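Local coordinates for hypothetical protein (Pyrococcus furiosus, PDB 2FZF) that is of unknown function but belongs to the rubrerythrin family of the ferritin clan, whose members are commonly di-iron proteins, at residues Glu14-Phe19 / Leu125-Met130; Glu23-Ala28 / Arg70-Gln75; Val96-Glu101 / Ile107-Trp112. One frame throughout, in Å; residues are numbered along the deposited sequence.

Contact 1: residues Glu14-Phe19 / Leu125-Met130; sequences EKMADF and LKLEEM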
loop_
_atom_site.group_PDB
_atom_site.type_symbol
_atom_site.label_atom_id
_atom_site.label_comp_id
_atom_site.label_asym_id
_atom_site.label_seq_id
_atom_site.Cartn_x
_atom_site.Cartn_y
_atom_site.Cartn_z
ATOM N N GLU A 14 -7.284 15.250 -16.617
ATOM C CA GLU A 14 -8.319 15.507 -17.611
ATOM C C GLU A 14 -7.735 15.763 -18.990
ATOM O O GLU A 14 -8.246 15.269 -19.995
ATOM C CB GLU A 14 -9.165 16.709 -17.181
ATOM C CG GLU A 14 -10.483 16.831 -17.939
ATOM C CD GLU A 14 -11.469 15.715 -17.605
ATOM O OE1 GLU A 14 -11.017 14.568 -17.371
ATOM O OE2 GLU A 14 -12.694 15.988 -17.590
ATOM N N LYS A 15 -6.655 16.529 -19.045
ATOM C CA LYS A 15 -6.061 16.826 -20.334
ATOM C C LYS A 15 -5.031 15.808 -20.789
ATOM O O LYS A 15 -3.967 16.168 -21.282
ATOM C CB LYS A 15 -5.449 18.218 -20.323
ATOM C CG LYS A 15 -4.221 18.345 -19.487
ATOM C CD LYS A 15 -3.675 19.756 -19.595
ATOM C CE LYS A 15 -3.399 20.163 -21.055
ATOM N NZ LYS A 15 -2.378 19.312 -21.769
ATOM N N MET A 16 -5.356 14.529 -20.621
ATOM C CA MET A 16 -4.470 13.462 -21.054
ATOM C C MET A 16 -4.771 13.245 -22.531
ATOM O O MET A 16 -3.923 12.768 -23.287
ATOM C CB MET A 16 -4.744 12.166 -20.278
ATOM C CG MET A 16 -3.812 11.888 -19.092
ATOM S SD MET A 16 -4.202 10.322 -18.235
ATOM C CE MET A 16 -3.593 9.110 -19.389
ATOM N N ALA A 17 -5.978 13.612 -22.950
ATOM C CA ALA A 17 -6.362 13.423 -24.343
ATOM C C ALA A 17 -5.568 14.292 -25.311
ATOM O O ALA A 17 -5.600 14.063 -26.520
ATOM C CB ALA A 17 -7.852 13.664 -24.518
ATOM N N ASP A 18 -4.849 15.278 -24.787
ATOM C CA ASP A 18 -4.044 16.153 -25.635
ATOM C C ASP A 18 -2.776 15.479 -26.128
ATOM O O ASP A 18 -2.013 16.086 -26.882
ATOM C CB ASP A 18 -3.656 17.433 -24.884
ATOM C CG ASP A 18 -4.743 18.497 -24.939
ATOM O OD1 ASP A 18 -5.128 18.883 -26.062
ATOM O OD2 ASP A 18 -5.209 18.951 -23.869
ATOM N N PHE A 19 -2.548 14.234 -25.698
ATOM C CA PHE A 19 -1.343 13.486 -26.083
ATOM C C PHE A 19 -1.632 12.088 -26.603
ATOM O O PHE A 19 -2.693 11.523 -26.348
ATOM C CB PHE A 19 -0.370 13.365 -24.901
ATOM C CG PHE A 19 -0.062 14.672 -24.232
ATOM C CD1 PHE A 19 -0.971 15.248 -23.356
ATOM C CD2 PHE A 19 1.127 15.343 -24.502
ATOM C CE1 PHE A 19 -0.707 16.478 -22.761
ATOM C CE2 PHE A 19 1.408 16.575 -23.914
ATOM C CZ PHE A 19 0.492 17.143 -23.044
ATOM N N LEU A 125 -4.856 4.165 -14.623
ATOM C CA LEU A 125 -6.234 3.681 -14.688
ATOM C C LEU A 125 -6.798 4.075 -16.040
ATOM O O LEU A 125 -7.504 3.296 -16.682
ATOM C CB LEU A 125 -7.078 4.330 -13.595
ATOM C CG LEU A 125 -7.329 3.454 -12.368
ATOM C CD1 LEU A 125 -8.087 4.241 -11.301
ATOM C CD2 LEU A 125 -8.103 2.217 -12.805
ATOM N N LYS A 126 -6.480 5.297 -16.460
ATOM C CA LYS A 126 -6.943 5.804 -17.738
ATOM C C LYS A 126 -6.186 5.120 -18.866
ATOM O O LYS A 126 -6.789 4.608 -19.809
ATOM C CB LYS A 126 -6.758 7.323 -17.835
ATOM C CG LYS A 126 -7.032 7.889 -19.247
ATOM C CD LYS A 126 -8.399 7.445 -19.829
ATOM C CE LYS A 126 -8.506 7.721 -21.339
ATOM N NZ LYS A 126 -8.319 9.165 -21.687
ATOM N N LEU A 127 -4.861 5.108 -18.760
ATOM C CA LEU A 127 -4.014 4.489 -19.772
ATOM C C LEU A 127 -4.472 3.058 -19.989
ATOM O O LEU A 127 -4.328 2.500 -21.079
ATOM C CB LEU A 127 -2.554 4.513 -19.322
ATOM C CG LEU A 127 -1.527 5.038 -20.328
ATOM C CD1 LEU A 127 -1.906 6.441 -20.764
ATOM C CD2 LEU A 127 -0.146 5.040 -19.701
ATOM N N GLU A 128 -5.033 2.465 -18.942
ATOM C CA GLU A 128 -5.523 1.098 -19.031
ATOM C C GLU A 128 -6.651 0.988 -20.036
ATOM O O GLU A 128 -6.728 0.026 -20.805
ATOM C CB GLU A 128 -6.038 0.621 -17.682
ATOM C CG GLU A 128 -6.837 -0.657 -17.806
ATOM C CD GLU A 128 -7.351 -1.145 -16.486
ATOM O OE1 GLU A 128 -7.972 -0.339 -15.756
ATOM O OE2 GLU A 128 -7.138 -2.336 -16.182
ATOM N N GLU A 129 -7.543 1.972 -20.005
ATOM C CA GLU A 129 -8.680 1.997 -20.905
ATOM C C GLU A 129 -8.295 2.565 -22.263
ATOM O O GLU A 129 -8.860 2.162 -23.280
ATOM C CB GLU A 129 -9.811 2.825 -20.294
ATOM C CG GLU A 129 -10.226 2.395 -18.879
ATOM C CD GLU A 129 -10.692 0.939 -18.781
ATOM O OE1 GLU A 129 -11.170 0.545 -17.689
ATOM O OE2 GLU A 129 -10.580 0.187 -19.782
ATOM N N MET A 130 -7.328 3.489 -22.272
ATOM C CA MET A 130 -6.849 4.144 -23.495
ATOM C C MET A 130 -5.916 3.216 -24.301
ATOM O O MET A 130 -5.217 3.659 -25.212
ATOM C CB MET A 130 -6.158 5.488 -23.125
ATOM C CG MET A 130 -5.973 6.514 -24.274
ATOM S SD MET A 130 -5.989 8.297 -23.839
ATOM C CE MET A 130 -7.668 8.725 -24.209
#

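Contact 2: residues Glu23-Ala28 / Arg70-Gln75; sequences ELLGMA and RKLYSQ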
loop_
_atom_site.group_PDB
_atom_site.type_symbol
_atom_site.label_atom_id
_atom_site.label_comp_id
_atom_site.label_asym_id
_atom_site.label_seq_id
_atom_site.Cartn_x
_atom_site.Cartn_y
_atom_site.Cartn_z
ATOM N N GLU A 23 3.372 9.307 -26.388
ATOM C CA GLU A 23 3.731 10.513 -25.653
ATOM C C GLU A 23 3.424 10.296 -24.189
ATOM O O GLU A 23 4.210 10.651 -23.305
ATOM C CB GLU A 23 2.936 11.707 -26.172
ATOM C CG GLU A 23 3.590 12.402 -27.351
ATOM C CD GLU A 23 2.821 13.626 -27.812
ATOM O OE1 GLU A 23 3.455 14.524 -28.406
ATOM O OE2 GLU A 23 1.591 13.684 -27.587
ATOM N N LEU A 24 2.262 9.709 -23.941
ATOM C CA LEU A 24 1.852 9.422 -22.588
ATOM C C LEU A 24 2.840 8.419 -21.998
ATOM O O LEU A 24 3.421 8.668 -20.943
ATOM C CB LEU A 24 0.416 8.877 -22.566
ATOM C CG LEU A 24 -0.677 9.902 -22.922
ATOM C CD1 LEU A 24 -2.047 9.249 -22.841
ATOM C CD2 LEU A 24 -0.601 11.091 -21.975
ATOM N N LEU A 25 3.059 7.298 -22.676
ATOM C CA LEU A 25 4.010 6.333 -22.146
ATOM C C LEU A 25 5.346 7.009 -21.846
ATOM O O LEU A 25 6.000 6.667 -20.865
ATOM C CB LEU A 25 4.216 5.165 -23.108
ATOM C CG LEU A 25 3.062 4.161 -23.185
ATOM C CD1 LEU A 25 3.346 3.216 -24.309
ATOM C CD2 LEU A 25 2.893 3.407 -21.893
ATOM N N GLY A 26 5.752 7.972 -22.668
ATOM C CA GLY A 26 7.001 8.658 -22.394
ATOM C C GLY A 26 6.902 9.425 -21.076
ATOM O O GLY A 26 7.843 9.468 -20.282
ATOM N N MET A 27 5.744 10.041 -20.859
ATOM C CA MET A 27 5.462 10.796 -19.647
ATOM C C MET A 27 5.576 9.872 -18.447
ATOM O O MET A 27 6.218 10.215 -17.451
ATOM C CB MET A 27 4.048 11.384 -19.708
ATOM C CG MET A 27 3.924 12.614 -20.599
ATOM S SD MET A 27 2.310 13.479 -20.512
ATOM C CE MET A 27 2.037 13.465 -18.748
ATOM N N ALA A 28 4.944 8.703 -18.562
ATOM C CA ALA A 28 4.947 7.677 -17.512
ATOM C C ALA A 28 6.372 7.320 -17.120
ATOM O O ALA A 28 6.734 7.375 -15.951
ATOM C CB ALA A 28 4.225 6.440 -17.999
ATOM N N ARG A 70 9.284 0.609 -20.210
ATOM C CA ARG A 70 10.178 0.670 -21.363
ATOM C C ARG A 70 9.974 -0.570 -22.215
ATOM O O ARG A 70 10.138 -0.539 -23.439
ATOM C CB ARG A 70 11.649 0.777 -20.912
ATOM C CG ARG A 70 11.861 1.811 -19.805
ATOM C CD ARG A 70 13.176 2.582 -19.852
ATOM N NE ARG A 70 13.288 3.475 -21.006
ATOM C CZ ARG A 70 13.889 4.669 -20.992
ATOM N NH1 ARG A 70 14.433 5.139 -19.876
ATOM N NH2 ARG A 70 13.974 5.382 -22.111
ATOM N N LYS A 71 9.605 -1.661 -21.557
ATOM C CA LYS A 71 9.367 -2.902 -22.258
ATOM C C LYS A 71 8.093 -2.786 -23.063
ATOM O O LYS A 71 8.053 -3.166 -24.236
ATOM C CB LYS A 71 9.245 -4.078 -21.288
ATOM C CG LYS A 71 8.966 -5.383 -22.024
ATOM C CD LYS A 71 9.075 -6.608 -21.146
ATOM C CE LYS A 71 8.674 -7.847 -21.927
ATOM N NZ LYS A 71 8.807 -9.109 -21.148
ATOM N N LEU A 72 7.047 -2.263 -22.434
ATOM C CA LEU A 72 5.772 -2.106 -23.117
ATOM C C LEU A 72 5.970 -1.172 -24.317
ATOM O O LEU A 72 5.623 -1.527 -25.437
ATOM C CB LEU A 72 4.720 -1.528 -22.158
ATOM C CG LEU A 72 3.227 -1.812 -22.421
ATOM C CD1 LEU A 72 2.391 -0.990 -21.474
ATOM C CD2 LEU A 72 2.856 -1.465 -23.839
ATOM N N TYR A 73 6.546 0.003 -24.082
ATOM C CA TYR A 73 6.768 0.957 -25.154
ATOM C C TYR A 73 7.506 0.305 -26.315
ATOM O O TYR A 73 7.331 0.674 -27.471
ATOM C CB TYR A 73 7.555 2.160 -24.631
ATOM C CG TYR A 73 7.651 3.320 -25.606
ATOM C CD1 TYR A 73 8.374 3.202 -26.805
ATOM C CD2 TYR A 73 7.034 4.549 -25.324
ATOM C CE1 TYR A 73 8.482 4.278 -27.693
ATOM C CE2 TYR A 73 7.139 5.632 -26.206
ATOM C CZ TYR A 73 7.865 5.488 -27.384
ATOM O OH TYR A 73 7.994 6.546 -28.244
ATOM N N SER A 74 8.331 -0.678 -25.994
ATOM C CA SER A 74 9.111 -1.409 -26.988
ATOM C C SER A 74 8.185 -2.427 -27.662
ATOM O O SER A 74 8.326 -2.718 -28.847
ATOM C CB SER A 74 10.281 -2.108 -26.280
ATOM O OG SER A 74 11.243 -2.578 -27.180
ATOM N N GLN A 75 7.229 -2.950 -26.897
ATOM C CA GLN A 75 6.266 -3.921 -27.411
ATOM C C GLN A 75 5.221 -3.301 -28.342
ATOM O O GLN A 75 4.754 -3.964 -29.266
ATOM C CB GLN A 75 5.552 -4.638 -26.255
ATOM C CG GLN A 75 6.446 -5.574 -25.435
ATOM C CD GLN A 75 5.751 -6.116 -24.185
ATOM O OE1 GLN A 75 5.326 -5.351 -23.304
ATOM N NE2 GLN A 75 5.638 -7.442 -24.101
#

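Contact 3: residues Val96-Glu101 / Ile107-Trp112; sequences VARELE and IDLIRW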
loop_
_atom_site.group_PDB
_atom_site.type_symbol
_atom_site.label_atom_id
_atom_site.label_comp_id
_atom_site.label_asym_id
_atom_site.label_seq_id
_atom_site.Cartn_x
_atom_site.Cartn_y
_atom_site.Cartn_z
ATOM N N VAL A 96 15.437 15.371 -3.604
ATOM C CA VAL A 96 15.686 16.155 -2.395
ATOM C C VAL A 96 17.171 16.213 -2.086
ATOM O O VAL A 96 17.783 15.199 -1.749
ATOM C CB VAL A 96 14.958 15.561 -1.174
ATOM C CG1 VAL A 96 14.826 16.619 -0.086
ATOM C CG2 VAL A 96 13.606 15.011 -1.587
ATOM N N ALA A 97 17.748 17.405 -2.197
ATOM C CA ALA A 97 19.172 17.582 -1.938
ATOM C C ALA A 97 19.471 18.350 -0.643
ATOM O O ALA A 97 20.541 18.181 -0.058
ATOM C CB ALA A 97 19.831 18.269 -3.129
ATOM N N ARG A 98 18.523 19.177 -0.199
ATOM C CA ARG A 98 18.671 19.970 1.026
ATOM C C ARG A 98 18.539 19.144 2.308
ATOM O O ARG A 98 18.148 17.978 2.277
ATOM C CB ARG A 98 17.635 21.103 1.056
ATOM C CG ARG A 98 16.173 20.667 0.896
ATOM C CD ARG A 98 15.247 21.886 0.967
ATOM N NE ARG A 98 13.985 21.732 0.221
ATOM C CZ ARG A 98 12.821 21.340 0.739
ATOM N NH1 ARG A 98 11.754 21.245 -0.043
ATOM N NH2 ARG A 98 12.714 21.052 2.032
ATOM N N GLU A 99 18.862 19.752 3.443
ATOM C CA GLU A 99 18.763 19.051 4.713
ATOM C C GLU A 99 17.431 19.378 5.387
ATOM O O GLU A 99 17.013 20.536 5.443
ATOM C CB GLU A 99 19.944 19.431 5.614
ATOM C CG GLU A 99 21.313 19.274 4.929
ATOM C CD GLU A 99 22.495 19.573 5.851
ATOM O OE1 GLU A 99 22.500 20.655 6.487
ATOM O OE2 GLU A 99 23.424 18.730 5.927
ATOM N N LEU A 100 16.762 18.340 5.875
ATOM C CA LEU A 100 15.478 18.482 6.547
ATOM C C LEU A 100 15.735 18.927 7.977
ATOM O O LEU A 100 16.299 18.181 8.774
ATOM C CB LEU A 100 14.740 17.150 6.518
ATOM C CG LEU A 100 14.563 16.659 5.075
ATOM C CD1 LEU A 100 14.225 15.186 5.073
ATOM C CD2 LEU A 100 13.487 17.479 4.366
ATOM N N GLU A 101 15.303 20.145 8.289
ATOM C CA GLU A 101 15.515 20.739 9.600
ATOM C C GLU A 101 14.375 20.526 10.584
ATOM O O GLU A 101 14.587 20.376 11.790
ATOM C CB GLU A 101 15.745 22.241 9.442
ATOM C CG GLU A 101 16.881 22.632 8.498
ATOM C CD GLU A 101 16.503 23.821 7.623
ATOM O OE1 GLU A 101 17.391 24.377 6.939
ATOM O OE2 GLU A 101 15.307 24.192 7.617
ATOM N N ILE A 107 6.878 16.599 6.463
ATOM C CA ILE A 107 5.440 16.580 6.206
ATOM C C ILE A 107 5.116 16.974 4.770
ATOM O O ILE A 107 4.388 16.274 4.072
ATOM C CB ILE A 107 4.684 17.553 7.130
ATOM C CG1 ILE A 107 4.952 17.200 8.599
ATOM C CG2 ILE A 107 3.178 17.499 6.823
ATOM C CD1 ILE A 107 4.473 15.814 9.013
ATOM N N ASP A 108 5.657 18.108 4.345
ATOM C CA ASP A 108 5.445 18.623 3.005
ATOM C C ASP A 108 5.805 17.576 1.956
ATOM O O ASP A 108 4.966 17.199 1.143
ATOM C CB ASP A 108 6.298 19.888 2.800
ATOM C CG ASP A 108 5.810 21.093 3.635
ATOM O OD1 ASP A 108 6.517 22.128 3.661
ATOM O OD2 ASP A 108 4.722 21.009 4.247
ATOM N N LEU A 109 7.051 17.112 1.992
ATOM C CA LEU A 109 7.562 16.111 1.056
ATOM C C LEU A 109 6.753 14.805 1.023
ATOM O O LEU A 109 6.630 14.180 -0.031
ATOM C CB LEU A 109 9.036 15.800 1.380
ATOM C CG LEU A 109 10.199 16.550 0.707
ATOM C CD1 LEU A 109 9.931 16.570 -0.781
ATOM C CD2 LEU A 109 10.351 17.952 1.227
ATOM N N ILE A 110 6.216 14.371 2.163
ATOM C CA ILE A 110 5.415 13.145 2.151
ATOM C C ILE A 110 4.043 13.481 1.564
ATOM O O ILE A 110 3.450 12.673 0.868
ATOM C CB ILE A 110 5.202 12.530 3.572
ATOM C CG1 ILE A 110 6.538 12.094 4.199
ATOM C CG2 ILE A 110 4.298 11.314 3.474
ATOM C CD1 ILE A 110 7.231 10.948 3.498
ATOM N N ARG A 111 3.549 14.685 1.834
ATOM C CA ARG A 111 2.238 15.104 1.336
ATOM C C ARG A 111 2.232 15.159 -0.188
ATOM O O ARG A 111 1.282 14.702 -0.818
ATOM C CB ARG A 111 1.875 16.465 1.931
ATOM C CG ARG A 111 0.375 16.696 2.114
ATOM C CD ARG A 111 0.107 18.027 2.767
ATOM N NE ARG A 111 0.782 19.097 2.037
ATOM C CZ ARG A 111 1.759 19.845 2.544
ATOM N NH1 ARG A 111 2.323 20.788 1.806
ATOM N NH2 ARG A 111 2.167 19.660 3.792
ATOM N N TRP A 112 3.301 15.715 -0.767
ATOM C CA TRP A 112 3.460 15.810 -2.222
ATOM C C TRP A 112 3.656 14.436 -2.855
ATOM O O TRP A 112 3.245 14.200 -3.988
ATOM C CB TRP A 112 4.662 16.691 -2.585
ATOM C CG TRP A 112 4.321 18.157 -2.666
ATOM C CD1 TRP A 112 4.648 19.143 -1.763
ATOM C CD2 TRP A 112 3.487 18.780 -3.650
ATOM N NE1 TRP A 112 4.056 20.328 -2.124
ATOM C CE2 TRP A 112 3.337 20.137 -3.280
ATOM C CE3 TRP A 112 2.840 18.319 -4.816
ATOM C CZ2 TRP A 112 2.569 21.041 -4.023
ATOM C CZ3 TRP A 112 2.072 19.224 -5.558
ATOM C CH2 TRP A 112 1.948 20.566 -5.157
#

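Contact 1: residues Glu14-Phe19 / Leu125-Met130
Met16 reaches across to Lys126 and Leu127 with the far end of its side chain, and the measured approaches all run through its thioether. Its CE methyl lies 3.4 Å from CD1 of Leu127 and 3.7 Å from CG of Lys126, while SD lies 3.9 Å from that same CG of Lys126. The methyl serves both partners, the sulfur only Lys126. The backbones stay well apart: the nearest pair of alpha carbons, Met16 CA and Lys126 CA, is separated by 8.7 Å, a gap bridged by side chains. From CA to SD the methionine chain is extended (chi2 -180°) and then turns about the CG-SD bond (chi3 74°), which brings the methyl beside the leucine. CG of Lys126 is anti to the backbone N (chi1 171°), and its CB and CG lie alongside the thioether, the two chains running in opposing senses; Leu127 instead lies roughly perpendicular to the methionine. Within 14-19, Met16 opens a type I beta turn that ends at Phe19, closed by the bond from Phe19 N to Met16 O at 3.1 Å. The loop 14-19 thereby meets helix 103-129 near its C-terminal end. Leu24 of helix 21-44 touches both Met16 and Leu127, and Met140 of helix 134-164 packs on Leu127, which places the methionine tip among helices of the bundle. Replacing Met16 by an alanine would remove the thioether and would probably leave the Leu127 methyl and the Lys126 methylenes without their partner from the loop. No hydrogen bond or salt bridge joins the two segments, so the chemistry is that of a mostly buried apolar contact, with the partly exposed Lys126 at its border lending its aliphatic stem rather than its charge.

Contact 2: residues Glu23-Ala28 / Arg70-Gln75
Leu72 and Tyr73 carry the contact of helix 63-76 with Leu25 and Gly26 of helix 21-44. The two short helical pieces run antiparallel, with 164° between their directions and axes approaching to 10.2 Å. Along 70-75, Arg70 comes first; it reaches no residue of 23-28 but forms a salt bridge with Glu66 of its own helix, and its side chain also rests on Ile29 and Ile33. Leu72 follows with a looser touch, its CD1 lying 4.4 Å from CD2 of Leu25, and it packs as well on Lys136 of helix 134-164. Tyr73 makes the closer approach: its CD2 lies 3.6 Å from CB of Leu25 and 4.1 Å from CD1 of the same leucine. Its CG is anti to the backbone N (chi1 -171°), and the ring meets helix 21-44 with an edge, near whose plane lie Leu25 CB and Gly26 N. The latter is 4.5 Å from Tyr73 CE2. Beyond the pair, Phe77 meets the tyrosine ring at about 55°, and Leu127 of helix 103-129 packs on Leu25. All four touching residues are buried and no hydrogen bond crosses between the segments; the geometry implies apolar joining, an aromatic edge laid against leucine and passing near the backbone of Gly26, consistent with neighbouring antiparallel helices of a bundle, as in the rubrerythrin family.

Contact 3: residues Val96-Glu101 / Ile107-Trp112
Leu109 receives all three residues that reach it from the loop 96-101: Val96, Arg98 and Leu100. Its two methyls divide the work. CD1 meets Val96 CG2 at 4.1 Å, the two side chains lying alongside with opposed directions, and this is the more enclosed side of the contact, Val96 being buried. Phe38 of helix 21-44 touches both Val96 and Leu109 there, so the pair is closed in by a third element. CD2 of Leu109 looks to the other two partners, with Leu100 CD2 at 4.5 Å, barely in touch. On the solvent side, Arg98 NH1 lies 3.8 Å from Leu109 CD2, the guanidinium meeting the methyl obliquely. The arginine gets there as an extended chain from CG to NE, and it remains exposed. Its NH1 is 6.5 Å from Asp108 OD1, too far for a bond, though a mild electrostatic attraction is possible. Asp108 is instead engaged on its own helix: in a salt bridge, Arg111 NH2 donates to its OD2 at 2.9 Å, at an N-H...acceptor angle of 156°, on the anti side and 23° out of the carboxylate plane, and Gln104 NE2 bonds the same oxygen. Without a hydrogen bond between the segments, the loop leading into helix 103-129 folds back on that helix through one leucine, whose apolar contact with Val96 gives way outward to an exposed arginine.

Contacts 1 and 2 adjoin, their centres 13 Å apart, whereas the centre of contact 3 lies about 30 Å from that of contact 1 and 29 Å from that of contact 2, on the opposite side of the chain's centre. The first two touch where helix 21-44 packs against helix 103-129. Helix 103-129 serves contacts 1 and 3 near its opposite ends. Along the chain, contact 1 closes a long loop within which contact 2 and then contact 3 come in series. The all-helical chain is thus tied at both ends of helix 103-129, consistent with the helical bundle of the rubrerythrin family.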